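Side-chain contacts in subclass B1 metallo-beta-lactamase (Myroides odoratimimus, PDB 6T5L), which probably hydrolyses beta-lactam antibiotics, carbapenems among them, with zinc ions held in its active site: residues N28-H33 and A214-P219; S73-I78 and E109-Q114; G91-H96 and L143-G148; T115-E120 and Q130-P135. All coordinates share one frame; numbering follows the deposited sequence.

Contact 1: N28-H33 and A214-P219; sequences NKLSNH and AKIVIP
Leu30 meets Ile216 and Ile218 through aliphatic carbons alone; no flat group of the two segments takes part, and the aromatic residue nearby, Trp224, belongs to a loop outside them. Leu30 supplies one methyl, CD1, to both isoleucines. Its CD1 lies 3.9 Å from CG2 of Ile216 and equally 3.9 Å from CD1 of Ile218. The two approaches differ: Leu30 runs aslant over the Ile216 side chain but meets Ile218 tip to tip. Ile216 uses its short CG2 arm, anti to the backbone N, and Ile218 the end of its CG1-CD1 arm. Ser31 adds only the looser approach of its CB to Ile216 CD1, at 4.4 Å. No hydrogen bond crosses, and the contact is apolar packing. It joins the two sheets of the metallo-beta-lactamase sandwich: residues 30-31 follow strand 25-29 of one sheet, strand 216-219 is an outermost strand of the other, and Trp224 touches both Leu30 and Ile218, while Met54 of strand 49-58 also packs on Ile218.

Contact 2: S73-I78 and E109-Q114; sequences SSLELI and ENHNIQ
The backbone carrying Leu75 and Ile78 is regular helix, with Ile78 N bonded to Ser74 O, and it faces the end of helix 105-110, where Asn112, at positive phi, is the C-prime residue of a Schellman motif flanked by His111 and Ile113. The CA atoms of Ile78 and His111 are 8.5 Å apart, and the contact is made by side chains. Both arms of Ile78 reach His111, and the longer one also meets Ile113. Ile78 CG2, anti to the backbone N (chi1 -66° for CG1), lies over one face of the His111 imidazole, 4.0 Å from the ring centroid and 22° off the normal, a CH-pi contact displaced toward CD2. Ile78 CD1 meets Ile113 CD1 tip to tip at 4.0 Å. Leu75 crosses His111 at about a right angle and brings CD1 within 3.9 Å of His111 CE1, neither squarely over the face nor at the edge. What fixes the ring's rotation is probably a hydrogen bond from His111 ND1 to the backbone O of Glu107, in helix 105-110, which ends just before His111. Ile89 of strand 88-93 touches both Ile78 and Ile113, so helix 71-83 and the loop after helix 105-110 meet over that strand, while Glu107 of helix 105-110 also touches Leu75.

Contact 3: G91-H96 and L143-G148; sequences GLIPTH and LTLDIG. With ZN (zinc ion), chain C.
The HxHxD zinc-binding motif of the metallo-beta-lactamases begins at His96, and Ile93, three residues earlier, packs on Leu143 where the two sheets of the sandwich face each other. Strand 88-93 is an outermost strand of one sheet and strand 142-147 of the other, and no hydrogen bond joins them here. Ile93 and Leu143 reach toward each other tip to tip, Ile93 CD1 lying 3.8 Å from Leu143 CD2. The leucine gets there with CG anti to its backbone N (chi1 171°), which carries the isobutyl group out toward the opposing sheet. Leu145 stands two residues along on the same side of its strand and is a looser neighbour, its CD1 4.4 Å from Ile93 CD1. Val63 and Phe65 of strand 61-65 and Ala154 of strand 150-155 also touch Ile93, extending the apolar layer into both sheets. Past Ile93 the chain leaves the strand and runs by way of Pro94 and Thr95, whose OG1 is hydrogen-bonded to Asp66, to the metal. His96 shares its zinc ion with His98 and His161, and both of their rings meet its own at about 75°. Its CG sits between the backbone N and the carbonyl carbon (chi1 63°), a crowded position that turns the imidazole into the site, where NE2 binds the zinc ion at 2.0 Å.

Contact 4: T115-E120 and Q130-P135; sequences TYVSKE and QEFSNP
Phe132 sets its ring against two small side chains, Thr115 and Val117 of segment 115-120. Thr115 CG2 comes within 4.0 Å of Phe132 CE1 and Val117 CG1 within 4.2 Å of Phe132 CE2, each at an oblique angle to the ring, so the far end of the phenyl group spans the pair. The threonine presents two different surfaces. With CG2 anti to the backbone N, the methyl meets the aromatic ring, while OG1, beside the N, donates to a water. These segments belong to a beta-alpha-beta unit: strand 116-118 leads through Ser118, at the N-cap position, into helix 119-127, and the irregular segment 130-135 then returns the chain to strand 137-139, parallel to the first. Leu125 of the helix and Ile105 of helix 105-110 also touch Phe132, whose ring is thus packed among strand and helices. Beside this apolar patch, two waters take the place of direct hydrogen bonds between the segments. One accepts from Thr115 N at 3.1 Å and donates to Pro135 O at 3.2 Å. The second accepts from Thr115 OG1 at 3.2 Å and donates to Asn134 O at 2.9 Å. Pro135 O also receives a hydrogen bond from Gln114 NE2.

How the contacts relate
Contacts 2, 3 and 4 touch one another, with centres 13 to 15 Å apart. The chain just after helix 105-110 joins them: Gln114 O is probably hydrogen-bonded to Leu92 N at 2.8 Å, and Leu92 O to Tyr116 N at 2.7 Å, tying contact 3 to both. Glu109 OE2 probably accepts from Asn134 N at 3.0 Å, linking contact 2 to contact 4. Contact 1 stands apart, about 7 Å from contact 3 between nearest atoms, though both join the same two sheets. Contact 3 includes a zinc ligand; the side chains of Ile218 and Val117 are about 11 and 13 Å from zinc, and contacts 1 and 4 lie on opposite sides of the chain's centre.

Contact 1: N28-H33 and A214-P219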
# COMPACT_ATOMS: atom_id res chain seq x y z
N ASN A 28 -1.87 -4.83 12.49
CA ASN A 28 -0.78 -4.65 13.43
C ASN A 28 -0.52 -3.16 13.64
O ASN A 28 -0.40 -2.40 12.66
CB ASN A 28 0.52 -5.30 12.96
CG ASN A 28 0.40 -6.78 12.80
OD1 ASN A 28 -0.07 -7.46 13.69
ND2 ASN A 28 0.75 -7.27 11.61
N LYS A 29 -0.47 -2.76 14.91
CA LYS A 29 -0.07 -1.42 15.27
C LYS A 29 1.45 -1.36 15.37
O LYS A 29 2.04 -2.04 16.21
CB LYS A 29 -0.73 -1.02 16.60
CG LYS A 29 -0.34 0.44 17.00
CD LYS A 29 -1.16 1.00 18.16
CE LYS A 29 -0.71 2.42 18.38
NZ LYS A 29 -1.54 3.10 19.41
N LEU A 30 2.10 -0.57 14.52
CA LEU A 30 3.56 -0.45 14.54
C LEU A 30 4.08 0.79 15.25
O LEU A 30 5.21 0.79 15.73
CB LEU A 30 4.10 -0.43 13.08
CG LEU A 30 3.61 -1.54 12.14
CD1 LEU A 30 4.40 -1.52 10.83
CD2 LEU A 30 3.74 -2.87 12.90
N SER A 31 3.32 1.87 15.27
CA SER A 31 3.67 3.11 15.99
C SER A 31 2.34 3.76 16.42
O SER A 31 1.26 3.20 16.19
CB SER A 31 4.45 4.09 15.11
OG SER A 31 3.54 4.65 14.08
N ASN A 32 2.43 5.01 16.89
CA ASN A 32 1.23 5.75 17.24
C ASN A 32 0.42 6.12 15.98
O ASN A 32 -0.80 6.24 16.06
CB ASN A 32 1.60 6.98 18.08
CG ASN A 32 2.23 6.58 19.45
OD1 ASN A 32 1.84 5.57 20.05
ND2 ASN A 32 3.19 7.37 19.92
N HIS A 33 1.05 6.27 14.82
CA HIS A 33 0.31 6.65 13.63
C HIS A 33 0.23 5.58 12.56
O HIS A 33 -0.42 5.80 11.53
CB HIS A 33 0.94 7.89 13.00
CG HIS A 33 1.09 9.03 13.95
ND1 HIS A 33 0.02 9.75 14.43
CD2 HIS A 33 2.19 9.55 14.53
CE1 HIS A 33 0.46 10.67 15.28
NE2 HIS A 33 1.77 10.58 15.34
N ALA A 214 14.55 6.21 7.11
CA ALA A 214 13.37 5.37 7.31
C ALA A 214 13.64 4.32 8.39
O ALA A 214 14.71 3.68 8.43
CB ALA A 214 12.96 4.66 6.02
N LYS A 215 12.66 4.19 9.28
CA LYS A 215 12.65 3.21 10.36
C LYS A 215 11.57 2.14 10.15
O LYS A 215 11.66 1.07 10.76
CB LYS A 215 12.43 3.91 11.70
CG LYS A 215 13.58 4.86 12.09
N ILE A 216 10.56 2.41 9.35
CA ILE A 216 9.48 1.45 9.14
C ILE A 216 9.31 1.34 7.64
O ILE A 216 9.07 2.35 6.98
CB ILE A 216 8.16 1.89 9.81
CG1 ILE A 216 8.26 1.80 11.34
CG2 ILE A 216 7.02 1.01 9.34
CD1 ILE A 216 7.12 2.42 12.03
N VAL A 217 9.49 0.14 7.11
CA VAL A 217 9.35 -0.10 5.68
C VAL A 217 8.45 -1.31 5.52
O VAL A 217 8.79 -2.40 6.00
CB VAL A 217 10.72 -0.33 5.02
CG1 VAL A 217 10.53 -0.70 3.54
CG2 VAL A 217 11.63 0.92 5.19
N ILE A 218 7.31 -1.13 4.88
CA ILE A 218 6.33 -2.22 4.78
C ILE A 218 6.34 -2.71 3.33
O ILE A 218 6.00 -1.95 2.43
CB ILE A 218 4.93 -1.79 5.21
CG1 ILE A 218 4.94 -1.41 6.70
CG2 ILE A 218 3.95 -2.91 4.90
CD1 ILE A 218 3.70 -0.56 7.08
N PRO A 219 6.76 -3.94 3.08
CA PRO A 219 6.71 -4.48 1.73
C PRO A 219 5.29 -4.94 1.40
O PRO A 219 4.44 -5.09 2.29
CB PRO A 219 7.63 -5.70 1.82
CG PRO A 219 7.37 -6.22 3.28
CD PRO A 219 7.04 -4.99 4.10

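Contact 2: S73-I78 and E109-Q114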
# COMPACT_ATOMS: atom_id res chain seq x y z
N SER A 73 -13.06 -8.25 3.43
CA SER A 73 -11.90 -7.85 4.22
C SER A 73 -11.87 -6.33 4.39
O SER A 73 -11.58 -5.80 5.49
CB SER A 73 -10.60 -8.32 3.55
OG SER A 73 -10.50 -9.74 3.56
N SER A 74 -12.15 -5.62 3.28
CA SER A 74 -12.20 -4.17 3.27
C SER A 74 -13.28 -3.65 4.22
O SER A 74 -13.05 -2.69 4.97
CB SER A 74 -12.46 -3.68 1.84
OG SER A 74 -11.36 -3.94 0.97
N LEU A 75 -14.47 -4.27 4.22
CA LEU A 75 -15.50 -3.87 5.18
C LEU A 75 -15.06 -4.11 6.64
O LEU A 75 -15.36 -3.31 7.54
CB LEU A 75 -16.82 -4.62 4.90
CG LEU A 75 -18.03 -4.38 5.79
CD1 LEU A 75 -18.49 -2.89 5.78
CD2 LEU A 75 -19.32 -5.31 5.43
N GLU A 76 -14.39 -5.25 6.92
CA GLU A 76 -13.84 -5.41 8.26
C GLU A 76 -12.89 -4.28 8.61
O GLU A 76 -12.92 -3.76 9.72
CB GLU A 76 -13.13 -6.75 8.47
CG GLU A 76 -14.08 -7.97 8.41
CD GLU A 76 -13.43 -9.31 8.81
OE1 GLU A 76 -12.48 -9.33 9.63
OE2 GLU A 76 -13.87 -10.35 8.24
N LEU A 77 -12.04 -3.85 7.67
CA LEU A 77 -11.10 -2.75 7.96
C LEU A 77 -11.82 -1.42 8.21
O LEU A 77 -11.54 -0.71 9.20
CB LEU A 77 -10.13 -2.62 6.80
CG LEU A 77 -9.16 -1.44 6.85
CD1 LEU A 77 -8.36 -1.51 8.10
CD2 LEU A 77 -8.23 -1.46 5.72
N ILE A 78 -12.78 -1.08 7.35
CA ILE A 78 -13.53 0.19 7.50
C ILE A 78 -14.29 0.22 8.83
O ILE A 78 -14.21 1.19 9.59
CB ILE A 78 -14.48 0.37 6.30
CG1 ILE A 78 -13.66 0.57 5.03
CG2 ILE A 78 -15.45 1.53 6.56
CD1 ILE A 78 -14.42 0.37 3.69
N GLU A 109 -15.66 2.65 -2.08
CA GLU A 109 -16.48 3.63 -2.81
C GLU A 109 -17.90 3.74 -2.21
O GLU A 109 -18.48 4.84 -2.15
CB GLU A 109 -16.54 3.25 -4.29
CG GLU A 109 -15.19 3.33 -5.00
CD GLU A 109 -15.31 3.12 -6.50
OE1 GLU A 109 -15.90 2.10 -6.89
OE2 GLU A 109 -14.80 3.95 -7.30
N ASN A 110 -18.42 2.64 -1.67
CA ASN A 110 -19.74 2.63 -1.08
C ASN A 110 -19.78 3.33 0.26
O ASN A 110 -20.87 3.71 0.71
CB ASN A 110 -20.26 1.23 -0.90
CG ASN A 110 -20.74 0.63 -2.23
OD1 ASN A 110 -20.74 1.30 -3.26
ND2 ASN A 110 -21.08 -0.65 -2.22
N HIS A 111 -18.64 3.52 0.90
CA HIS A 111 -18.58 4.40 2.05
C HIS A 111 -18.16 5.81 1.67
O HIS A 111 -17.78 6.58 2.54
CB HIS A 111 -17.64 3.81 3.12
CG HIS A 111 -18.17 2.56 3.76
ND1 HIS A 111 -18.22 1.36 3.10
CD2 HIS A 111 -18.68 2.33 5.00
CE1 HIS A 111 -18.78 0.45 3.88
NE2 HIS A 111 -19.04 1.01 5.05
N ASN A 112 -18.19 6.15 0.38
CA ASN A 112 -17.74 7.45 -0.10
C ASN A 112 -16.37 7.88 0.46
O ASN A 112 -16.18 9.02 0.86
CB ASN A 112 -18.79 8.48 0.19
CG ASN A 112 -20.15 8.04 -0.33
OD1 ASN A 112 -20.31 7.93 -1.52
ND2 ASN A 112 -21.12 7.77 0.55
N ILE A 113 -15.41 6.95 0.42
CA ILE A 113 -14.00 7.27 0.69
C ILE A 113 -13.35 7.71 -0.60
O ILE A 113 -13.29 6.96 -1.57
CB ILE A 113 -13.27 6.06 1.28
CG1 ILE A 113 -13.89 5.69 2.65
CG2 ILE A 113 -11.79 6.36 1.47
CD1 ILE A 113 -13.60 4.25 3.08
N GLN A 114 -12.88 8.95 -0.63
CA GLN A 114 -12.21 9.46 -1.82
C GLN A 114 -10.99 8.60 -2.18
O GLN A 114 -10.15 8.29 -1.34
CB GLN A 114 -11.75 10.89 -1.60
CG GLN A 114 -11.16 11.53 -2.83
CD GLN A 114 -12.16 11.55 -3.99
OE1 GLN A 114 -13.24 12.10 -3.86
NE2 GLN A 114 -11.77 10.98 -5.13

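Contact 3: G91-H96 and L143-G148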
# COMPACT_ATOMS: atom_id res chain seq x y z
N GLY A 91 -9.24 8.99 2.70
CA GLY A 91 -8.68 8.78 1.38
C GLY A 91 -8.11 7.39 1.24
O GLY A 91 -7.56 6.86 2.19
N LEU A 92 -8.21 6.84 0.05
CA LEU A 92 -7.61 5.56 -0.30
C LEU A 92 -6.61 5.78 -1.44
O LEU A 92 -6.91 6.45 -2.44
CB LEU A 92 -8.69 4.59 -0.74
CG LEU A 92 -8.18 3.33 -1.40
CD1 LEU A 92 -7.56 2.38 -0.46
CD2 LEU A 92 -9.44 2.73 -2.07
N ILE A 93 -5.39 5.23 -1.28
CA ILE A 93 -4.37 5.32 -2.29
C ILE A 93 -3.98 3.92 -2.69
O ILE A 93 -3.16 3.27 -2.05
CB ILE A 93 -3.12 6.10 -1.81
CG1 ILE A 93 -3.53 7.49 -1.32
CG2 ILE A 93 -2.10 6.13 -2.92
CD1 ILE A 93 -2.58 8.12 -0.40
N PRO A 94 -4.50 3.42 -3.82
CA PRO A 94 -3.98 2.15 -4.35
C PRO A 94 -2.61 2.37 -4.98
O PRO A 94 -2.46 3.27 -5.80
CB PRO A 94 -5.03 1.74 -5.39
CG PRO A 94 -5.99 2.89 -5.53
CD PRO A 94 -5.48 4.06 -4.70
N THR A 95 -1.63 1.54 -4.63
CA THR A 95 -0.24 1.83 -4.98
C THR A 95 0.12 1.28 -6.36
O THR A 95 1.17 1.67 -6.89
CB THR A 95 0.76 1.29 -3.92
OG1 THR A 95 0.66 -0.13 -3.81
CG2 THR A 95 0.52 1.99 -2.60
N HIS A 96 -0.69 0.34 -6.91
CA HIS A 96 -0.68 -0.04 -8.33
C HIS A 96 -2.01 -0.74 -8.68
O HIS A 96 -2.94 -0.82 -7.88
CB HIS A 96 0.56 -0.89 -8.75
CG HIS A 96 0.70 -2.23 -8.08
ND1 HIS A 96 1.14 -2.36 -6.79
CD2 HIS A 96 0.63 -3.50 -8.58
CE1 HIS A 96 1.24 -3.65 -6.49
NE2 HIS A 96 0.91 -4.37 -7.55
N LEU A 143 1.86 13.04 -4.75
CA LEU A 143 0.60 13.39 -4.09
C LEU A 143 0.96 13.80 -2.67
O LEU A 143 1.73 13.11 -2.00
CB LEU A 143 -0.38 12.21 -4.07
CG LEU A 143 -1.64 12.41 -3.20
CD1 LEU A 143 -2.72 13.39 -3.89
CD2 LEU A 143 -2.30 11.11 -2.78
N THR A 144 0.40 14.91 -2.23
CA THR A 144 0.52 15.40 -0.85
C THR A 144 -0.91 15.47 -0.33
O THR A 144 -1.77 16.09 -0.97
CB THR A 144 1.19 16.77 -0.79
OG1 THR A 144 2.49 16.66 -1.40
CG2 THR A 144 1.33 17.27 0.66
N LEU A 145 -1.17 14.78 0.75
CA LEU A 145 -2.47 14.87 1.39
C LEU A 145 -2.30 15.32 2.83
O LEU A 145 -1.45 14.80 3.55
CB LEU A 145 -3.22 13.56 1.40
CG LEU A 145 -4.19 13.21 0.31
CD1 LEU A 145 -4.71 11.80 0.73
CD2 LEU A 145 -5.33 14.25 0.12
N ASP A 146 -3.16 16.27 3.24
CA ASP A 146 -3.28 16.61 4.66
C ASP A 146 -4.06 15.54 5.42
O ASP A 146 -5.15 15.14 5.01
CB ASP A 146 -3.96 17.97 4.83
CG ASP A 146 -3.07 19.13 4.38
OD1 ASP A 146 -1.91 19.22 4.83
OD2 ASP A 146 -3.54 19.94 3.56
N ILE A 147 -3.51 15.08 6.54
CA ILE A 147 -4.22 14.20 7.45
C ILE A 147 -4.20 14.85 8.83
O ILE A 147 -3.24 14.72 9.59
CB ILE A 147 -3.62 12.79 7.49
CG1 ILE A 147 -4.42 11.93 8.46
CG2 ILE A 147 -2.14 12.87 7.82
CD1 ILE A 147 -4.03 10.44 8.37
N GLY A 148 -5.28 15.50 9.19
CA GLY A 148 -5.29 16.49 10.28
C GLY A 148 -4.06 17.39 10.18
O GLY A 148 -3.76 17.89 9.09
ZN ZN C . 1.25 -6.30 -8.12
O HOH W 1 0.89 -6.85 -7.04

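Contact 4: T115-E120 and Q130-P135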
# COMPACT_ATOMS: atom_id res chain seq x y z
N THR A 115 -10.94 8.20 -3.45
CA THR A 115 -9.79 7.53 -4.03
C THR A 115 -8.81 8.54 -4.62
O THR A 115 -9.22 9.45 -5.34
CB THR A 115 -10.26 6.58 -5.14
OG1 THR A 115 -11.14 5.64 -4.54
CG2 THR A 115 -9.11 5.83 -5.76
N TYR A 116 -7.54 8.35 -4.32
CA TYR A 116 -6.46 9.14 -4.90
C TYR A 116 -5.52 8.21 -5.64
O TYR A 116 -4.97 7.29 -5.03
CB TYR A 116 -5.67 9.87 -3.81
CG TYR A 116 -6.42 10.94 -3.07
CD1 TYR A 116 -7.22 10.60 -2.01
CD2 TYR A 116 -6.37 12.28 -3.45
CE1 TYR A 116 -7.92 11.53 -1.30
CE2 TYR A 116 -7.07 13.23 -2.74
CZ TYR A 116 -7.85 12.83 -1.66
OH TYR A 116 -8.57 13.69 -0.88
N VAL A 117 -5.32 8.42 -6.94
CA VAL A 117 -4.57 7.44 -7.71
C VAL A 117 -3.82 8.12 -8.83
O VAL A 117 -4.19 9.21 -9.31
CB VAL A 117 -5.54 6.33 -8.22
CG1 VAL A 117 -6.69 6.97 -8.98
CG2 VAL A 117 -4.81 5.27 -9.09
N SER A 118 -2.72 7.51 -9.20
CA SER A 118 -1.88 8.10 -10.21
C SER A 118 -2.52 7.89 -11.57
O SER A 118 -3.29 6.94 -11.79
CB SER A 118 -0.47 7.48 -10.19
OG SER A 118 -0.39 6.32 -10.99
N LYS A 119 -2.12 8.74 -12.51
CA LYS A 119 -2.70 8.71 -13.85
C LYS A 119 -2.29 7.45 -14.62
O LYS A 119 -3.13 6.80 -15.23
CB LYS A 119 -2.32 9.97 -14.61
CG LYS A 119 -3.06 11.22 -14.12
CD LYS A 119 -2.63 12.49 -14.87
CE LYS A 119 -3.46 13.68 -14.46
NZ LYS A 119 -2.90 14.93 -15.06
N GLU A 120 -1.04 7.03 -14.50
CA GLU A 120 -0.63 5.78 -15.15
C GLU A 120 -1.41 4.60 -14.57
O GLU A 120 -1.86 3.73 -15.32
CB GLU A 120 0.88 5.56 -14.99
CG GLU A 120 1.42 4.58 -16.02
CD GLU A 120 2.91 4.34 -15.91
OE1 GLU A 120 3.38 3.37 -16.56
OE2 GLU A 120 3.62 5.11 -15.22
N GLN A 130 -10.95 -2.17 -16.54
CA GLN A 130 -11.52 -1.67 -15.30
C GLN A 130 -11.39 -0.16 -15.20
O GLN A 130 -10.36 0.43 -15.57
CB GLN A 130 -10.86 -2.29 -14.06
CG GLN A 130 -10.46 -3.74 -14.17
CD GLN A 130 -10.19 -4.33 -12.80
OE1 GLN A 130 -10.67 -3.82 -11.78
NE2 GLN A 130 -9.40 -5.40 -12.75
N GLU A 131 -12.44 0.45 -14.67
CA GLU A 131 -12.49 1.86 -14.33
C GLU A 131 -12.99 1.97 -12.90
O GLU A 131 -13.84 1.17 -12.48
CB GLU A 131 -13.46 2.64 -15.22
CG GLU A 131 -13.11 2.76 -16.68
CD GLU A 131 -14.16 3.58 -17.44
OE1 GLU A 131 -15.10 4.10 -16.80
OE2 GLU A 131 -14.04 3.70 -18.67
N PHE A 132 -12.52 2.98 -12.18
CA PHE A 132 -13.16 3.38 -10.94
C PHE A 132 -14.56 3.90 -11.22
O PHE A 132 -14.79 4.62 -12.20
CB PHE A 132 -12.34 4.44 -10.22
CG PHE A 132 -10.97 3.95 -9.85
CD1 PHE A 132 -10.75 3.26 -8.65
CD2 PHE A 132 -9.93 4.07 -10.75
CE1 PHE A 132 -9.47 2.74 -8.34
CE2 PHE A 132 -8.66 3.56 -10.44
CZ PHE A 132 -8.44 2.90 -9.24
N SER A 133 -15.50 3.52 -10.37
CA SER A 133 -16.89 3.94 -10.52
C SER A 133 -17.08 5.39 -10.07
O SER A 133 -17.63 6.20 -10.81
CB SER A 133 -17.80 3.02 -9.72
OG SER A 133 -18.97 3.73 -9.38
N ASN A 134 -16.64 5.71 -8.85
CA ASN A 134 -16.64 7.07 -8.32
C ASN A 134 -15.51 7.89 -8.95
O ASN A 134 -14.39 7.38 -9.10
CB ASN A 134 -16.46 7.07 -6.78
CG ASN A 134 -17.77 6.87 -6.04
OD1 ASN A 134 -18.80 6.93 -6.67
ND2 ASN A 134 -17.73 6.70 -4.71
N PRO A 135 -15.75 9.18 -9.22
CA PRO A 135 -14.66 10.04 -9.72
C PRO A 135 -13.46 10.03 -8.78
O PRO A 135 -13.59 10.15 -7.55
CB PRO A 135 -15.32 11.43 -9.81
CG PRO A 135 -16.77 11.11 -10.16
CD PRO A 135 -17.04 9.91 -9.23
O HOH W 2 -13.45 8.01 -5.24
O HOH W 3 -13.22 5.84 -6.90